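Local coordinates for protein 2,3-dimethylmalate lyase (Aspergillus niger, PDB 3FA4) that belongs to the phosphoenolpyruvate phosphomutase family of TIM-barrel enzymes and carries a bound magnesium ion, at residues S8-L13 against D154-A159; N213-G218 against I237-A242. All coordinates share one frame; numbering follows the deposited sequence.

Interaction 1: S8-L13 against D154-A159; sequences SLRRAL and DIVVIA
Arg10 and Val156 dominate this contact, the arginine passing beside the valine's CG2 methyl to reach the backbone where the incoming loop becomes strand. CG of Arg10 stands anti to its own backbone N (chi1 -164°), and the bends at chi2 and chi3 then let the guanidinium turn to the carbonyls of Asp154 and Ile155. Across this contact NH1 makes the polar bonds, directed at these two successive carbonyls, both lying at the edge of the guanidinium and near its plane. Its bond to Ile155 O, 2.8 Å from NH1, is weak because the N-H...O angle is just 136°. Asp154 O sits 2.5 Å from NH1, so short that the exact geometry of this second bond is doubtful. NH1 also comes within 3.5 Å of Val156 CG2, approaching obliquely. The arginine's NH2 makes a salt bridge with Asp185, a pairing that may offset the nearby like charge of Arg148.

The other methyl of the valine faces the next turn of the helix, where Leu13 CD1 and Val156 CG1 meet tip to tip at 3.8 Å. Leu9 adds a looser contact, CD2 to Val156 CB at 4.2 Å. Asp154 engages the arginine through carbon, its CB 4.0 Å from Arg10 CD. Its carboxylate turns instead to Thr7.

Helix 5-13 thus lies against the first residues of strand 156-161; the axes of helix 8-13 and strand 156-159 approach to 10.0 Å at 62°. That strand runs between parallel strands 111-114 and 186-189; Val156 touches Ala111 and Val186, whereas Val157, facing away from helix 5-13, packs on helix 134-151.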
loop_
_atom_site.group_PDB
_atom_site.type_symbol
_atom_site.label_atom_id
_atom_site.label_comp_id
_atom_site.label_asym_id
_atom_site.label_seq_id
_atom_site.Cartn_x
_atom_site.Cartn_y
_atom_site.Cartn_z
ATOM N N SER B 8 16.482 16.951 15.983
ATOM C CA SER B 8 16.223 17.758 17.174
ATOM C C SER B 8 16.034 16.817 18.415
ATOM O O SER B 8 16.489 17.120 19.492
ATOM C CB SER B 8 15.098 18.758 16.898
ATOM O OG SER B 8 13.881 18.108 16.655
ATOM N N LEU B 9 15.425 15.648 18.239
ATOM C CA LEU B 9 15.432 14.573 19.275
ATOM C C LEU B 9 16.840 14.217 19.717
ATOM O O LEU B 9 17.140 14.212 20.913
ATOM C CB LEU B 9 14.712 13.292 18.821
ATOM C CG LEU B 9 14.424 12.286 19.945
ATOM C CD1 LEU B 9 13.639 12.900 21.123
ATOM C CD2 LEU B 9 13.704 10.965 19.428
ATOM N N ARG B 10 17.710 13.940 18.757
ATOM C CA ARG B 10 19.106 13.571 19.024
ATOM C C ARG B 10 19.764 14.635 19.865
ATOM O O ARG B 10 20.434 14.355 20.821
ATOM C CB ARG B 10 19.849 13.427 17.682
ATOM C CG ARG B 10 21.115 12.721 17.802
ATOM C CD ARG B 10 21.488 11.936 16.553
ATOM N NE ARG B 10 22.093 10.689 16.951
ATOM C CZ ARG B 10 21.553 9.511 16.735
ATOM N NH1 ARG B 10 20.420 9.370 16.147
ATOM N NH2 ARG B 10 22.152 8.454 17.112
ATOM N N ARG B 11 19.578 15.884 19.465
ATOM C CA ARG B 11 20.166 17.036 20.080
ATOM C C ARG B 11 19.617 17.212 21.505
ATOM O O ARG B 11 20.360 17.583 22.386
ATOM C CB ARG B 11 19.903 18.275 19.206
ATOM C CG ARG B 11 20.407 19.576 19.849
ATOM C CD ARG B 11 20.423 20.797 18.904
ATOM N NE ARG B 11 20.690 22.066 19.655
ATOM C CZ ARG B 11 21.876 22.692 19.761
ATOM N NH1 ARG B 11 22.966 22.187 19.155
ATOM N NH2 ARG B 11 21.988 23.854 20.454
ATOM N N ALA B 12 18.329 16.928 21.731
ATOM C CA ALA B 12 17.714 17.046 23.066
ATOM C C ALA B 12 18.252 15.950 23.982
ATOM O O ALA B 12 18.386 16.164 25.167
ATOM C CB ALA B 12 16.202 16.930 22.943
ATOM N N LEU B 13 18.547 14.767 23.413
ATOM C CA LEU B 13 19.096 13.609 24.167
ATOM C C LEU B 13 20.527 13.821 24.583
ATOM O O LEU B 13 20.960 13.273 25.595
ATOM C CB LEU B 13 19.023 12.274 23.368
ATOM C CG LEU B 13 17.621 11.629 23.188
ATOM C CD1 LEU B 13 17.679 10.433 22.412
ATOM C CD2 LEU B 13 16.968 11.288 24.518
ATOM N N ASP B 154 20.113 10.674 11.165
ATOM C CA ASP B 154 20.180 10.890 12.615
ATOM C C ASP B 154 19.047 10.163 13.346
ATOM O O ASP B 154 18.845 10.385 14.523
ATOM C CB ASP B 154 19.930 12.350 12.937
ATOM C CG ASP B 154 21.132 13.252 12.679
ATOM O OD1 ASP B 154 22.255 12.735 12.647
ATOM O OD2 ASP B 154 20.938 14.497 12.552
ATOM N N ILE B 155 18.276 9.317 12.664
ATOM C CA ILE B 155 17.240 8.598 13.360
ATOM C C ILE B 155 17.899 7.986 14.629
ATOM O O ILE B 155 19.031 7.536 14.563
ATOM C CB ILE B 155 16.515 7.541 12.401
ATOM C CG1 ILE B 155 15.149 7.104 13.012
ATOM C CG2 ILE B 155 17.444 6.401 12.086
ATOM C CD1 ILE B 155 14.237 6.384 12.108
ATOM N N VAL B 156 17.180 8.030 15.761
ATOM C CA VAL B 156 17.575 7.546 17.091
ATOM C C VAL B 156 17.231 6.044 17.256
ATOM O O VAL B 156 16.101 5.665 17.158
ATOM C CB VAL B 156 16.940 8.514 18.202
ATOM C CG1 VAL B 156 16.985 7.946 19.620
ATOM C CG2 VAL B 156 17.637 9.881 18.188
ATOM N N VAL B 157 18.232 5.195 17.446
ATOM C CA VAL B 157 18.030 3.767 17.645
ATOM C C VAL B 157 17.800 3.443 19.120
ATOM O O VAL B 157 18.669 3.642 19.968
ATOM C CB VAL B 157 19.179 2.907 17.027
ATOM C CG1 VAL B 157 18.838 1.468 17.126
ATOM C CG2 VAL B 157 19.310 3.236 15.527
ATOM N N ILE B 158 16.594 2.993 19.434
ATOM C CA ILE B 158 16.308 2.557 20.787
ATOM C C ILE B 158 16.434 1.048 20.854
ATOM O O ILE B 158 15.848 0.410 20.012
ATOM C CB ILE B 158 14.946 3.026 21.270
ATOM C CG1 ILE B 158 14.773 4.552 20.978
ATOM C CG2 ILE B 158 14.818 2.648 22.730
ATOM C CD1 ILE B 158 13.529 5.248 21.524
ATOM N N ALA B 159 17.230 0.515 21.806
ATOM C CA ALA B 159 17.428 -0.916 22.018
ATOM C C ALA B 159 16.495 -1.391 23.142
ATOM O O ALA B 159 16.624 -1.012 24.279
ATOM C CB ALA B 159 18.921 -1.230 22.337
#

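Interaction 2: N213-G218 against I237-A242; sequences NMVEHG and IFPFAA
Val215 and Pro239 form the apolar centre of this contact, their side chains crossing at about a right angle. The CG2 methyl of Val215 does the touching, resting 3.6 Å from Pro239 CD and about as far from CG, so that one methyl meets one side of the pyrrolidine ring. With CG1 anti to the backbone N (chi1 -172°), the second methyl is directed elsewhere and approaches Phe240 CD1 obliquely at 4.1 Å. Met214 extends the apolar patch by laying its CB 3.9 Å from Phe238 CD2, again oblique to the ring, before its chain bends away.

Outward from this core the backbone takes over. Met214 N donates to Ile237 O at 3.1 Å, with an N-H...O angle of 154°. Beyond it the two segments diverge, and a water bridges them, donating to Met214 O and accepting from Phe240 N. Asn213 supplies the polar edge: OD1 lies 3.0 Å from Pro239 CG, and the model gives this buried oxygen no hydrogen-bond partner. It also lies 3.5 Å from Ile237 CG1, which occupies the crowded position between backbone N and carbonyl carbon (chi1 66°). The bond from ND2 to Glu190 is consistent with this orientation of the amide.

The pairing of Asn213 with Ile237 is parallel and falls at the end of strand 211-213 and one residue before the end of 235-238. Segment 237-242 folds directly into a type I turn, Phe238 to Ala241, with Pro239 second in it. Loop residue Glu216 bonds to Gly264 and Leu265 of a neighbouring subunit. On its other side, strand 235-238 hydrogen-bonds to strand 20-25, with Phe238 packing on Val21.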
loop_
_atom_site.group_PDB
_atom_site.type_symbol
_atom_site.label_atom_id
_atom_site.label_comp_id
_atom_site.label_asym_id
_atom_site.label_seq_id
_atom_site.Cartn_x
_atom_site.Cartn_y
_atom_site.Cartn_z
ATOM N N ASN B 213 8.782 2.675 29.824
ATOM C CA ASN B 213 7.468 2.344 29.306
ATOM C C ASN B 213 6.303 2.274 30.342
ATOM O O ASN B 213 6.123 1.293 31.125
ATOM C CB ASN B 213 7.516 1.069 28.488
ATOM C CG ASN B 213 6.193 0.789 27.790
ATOM O OD1 ASN B 213 5.397 1.709 27.434
ATOM N ND2 ASN B 213 5.935 -0.502 27.591
ATOM N N MET B 214 5.481 3.320 30.323
ATOM C CA MET B 214 4.472 3.469 31.343
ATOM C C MET B 214 3.083 3.090 30.836
ATOM O O MET B 214 2.254 3.921 30.483
ATOM C CB MET B 214 4.482 4.905 31.915
ATOM C CG MET B 214 3.686 5.061 33.222
ATOM S SD MET B 214 4.416 4.088 34.518
ATOM C CE MET B 214 3.460 2.579 34.420
ATOM N N VAL B 215 2.856 1.805 30.781
ATOM C CA VAL B 215 1.527 1.289 30.605
ATOM C C VAL B 215 1.010 0.999 32.020
ATOM O O VAL B 215 1.561 0.145 32.719
ATOM C CB VAL B 215 1.520 0.052 29.759
ATOM C CG1 VAL B 215 0.047 -0.296 29.476
ATOM C CG2 VAL B 215 2.205 0.332 28.512
ATOM N N GLU B 216 0.015 1.767 32.481
ATOM C CA GLU B 216 -0.477 1.554 33.827
ATOM C C GLU B 216 -1.131 0.204 33.940
ATOM O O GLU B 216 -1.508 -0.433 32.913
ATOM C CB GLU B 216 -1.412 2.638 34.264
ATOM C CG GLU B 216 -0.791 4.021 34.323
ATOM C CD GLU B 216 -1.904 5.066 34.228
ATOM O OE1 GLU B 216 -2.748 4.900 33.310
ATOM O OE2 GLU B 216 -1.970 5.979 35.103
ATOM N N HIS B 217 -1.168 -0.266 35.192
ATOM C CA HIS B 217 -1.919 -1.478 35.628
ATOM C C HIS B 217 -1.263 -2.783 35.169
ATOM O O HIS B 217 -1.978 -3.800 34.957
ATOM C CB HIS B 217 -3.430 -1.410 35.260
ATOM C CG HIS B 217 -4.070 -0.084 35.570
ATOM N ND1 HIS B 217 -4.131 0.442 36.854
ATOM C CD2 HIS B 217 -4.636 0.845 34.762
ATOM C CE1 HIS B 217 -4.712 1.628 36.823
ATOM N NE2 HIS B 217 -5.028 1.899 35.566
ATOM N N GLY B 218 0.084 -2.771 35.043
ATOM C CA GLY B 218 0.844 -3.966 34.559
ATOM C C GLY B 218 1.987 -4.315 35.509
ATOM O O GLY B 218 1.837 -4.167 36.719
ATOM N N ILE B 237 7.016 7.208 27.805
ATOM C CA ILE B 237 6.014 6.923 26.772
ATOM C C ILE B 237 4.835 6.364 27.467
ATOM O O ILE B 237 4.984 5.844 28.526
ATOM C CB ILE B 237 6.538 6.007 25.573
ATOM C CG1 ILE B 237 6.877 4.573 26.039
ATOM C CG2 ILE B 237 7.683 6.736 24.804
ATOM C CD1 ILE B 237 7.250 3.661 24.938
ATOM N N PHE B 238 3.639 6.569 26.934
ATOM C CA PHE B 238 2.451 6.065 27.539
ATOM C C PHE B 238 1.626 5.502 26.442
ATOM O O PHE B 238 0.703 6.174 26.032
ATOM C CB PHE B 238 1.586 7.166 28.219
ATOM C CG PHE B 238 2.328 8.083 29.153
ATOM C CD1 PHE B 238 2.912 9.263 28.681
ATOM C CD2 PHE B 238 2.370 7.823 30.523
ATOM C CE1 PHE B 238 3.573 10.106 29.540
ATOM C CE2 PHE B 238 3.034 8.682 31.378
ATOM C CZ PHE B 238 3.618 9.812 30.877
ATOM N N PRO B 239 1.881 4.255 26.002
ATOM C CA PRO B 239 1.288 3.691 24.811
ATOM C C PRO B 239 -0.251 3.620 24.766
ATOM O O PRO B 239 -0.862 3.516 23.677
ATOM C CB PRO B 239 1.882 2.256 24.794
ATOM C CG PRO B 239 3.062 2.279 25.615
ATOM C CD PRO B 239 2.822 3.300 26.643
ATOM N N PHE B 240 -0.881 3.591 25.944
ATOM C CA PHE B 240 -2.363 3.600 26.067
ATOM C C PHE B 240 -3.071 4.937 26.397
ATOM O O PHE B 240 -4.248 4.949 26.675
ATOM C CB PHE B 240 -2.762 2.569 27.071
ATOM C CG PHE B 240 -2.964 1.272 26.481
ATOM C CD1 PHE B 240 -1.867 0.559 25.978
ATOM C CD2 PHE B 240 -4.228 0.747 26.413
ATOM C CE1 PHE B 240 -2.031 -0.660 25.365
ATOM C CE2 PHE B 240 -4.435 -0.457 25.826
ATOM C CZ PHE B 240 -3.326 -1.183 25.291
ATOM N N ALA B 241 -2.385 6.061 26.322
ATOM C CA ALA B 241 -2.987 7.341 26.712
ATOM C C ALA B 241 -4.251 7.665 25.917
ATOM O O ALA B 241 -5.167 8.260 26.436
ATOM C CB ALA B 241 -1.948 8.491 26.581
ATOM N N ALA B 242 -4.317 7.193 24.668
ATOM C CA ALA B 242 -5.386 7.482 23.723
ATOM C C ALA B 242 -6.289 6.280 23.541
ATOM O O ALA B 242 -7.520 6.411 23.465
ATOM C CB ALA B 242 -4.758 7.905 22.363
HETATM O O HOH W 1 -0.151 3.979 28.954
#

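The two contacts lie at opposite ends of the barrel's strands, at a strand beginning and at strand ends. Interaction 1 packs the N-terminal helix against the beginning of strand 156-161, whereas interaction 2 lies where strands 211-213 and 235-238 finish and loops begin, the end that carries the active site in this fold. The metal position agrees: Asp86 and Asp88, at and just after the end of strand 83-86, bind the magnesium ion, and the side chain of Pro239 is about 10 Å from it. The contact centres are 21 Å apart and their nearest atoms about 7 Å apart, without touching; the shared parallel sheet connects them.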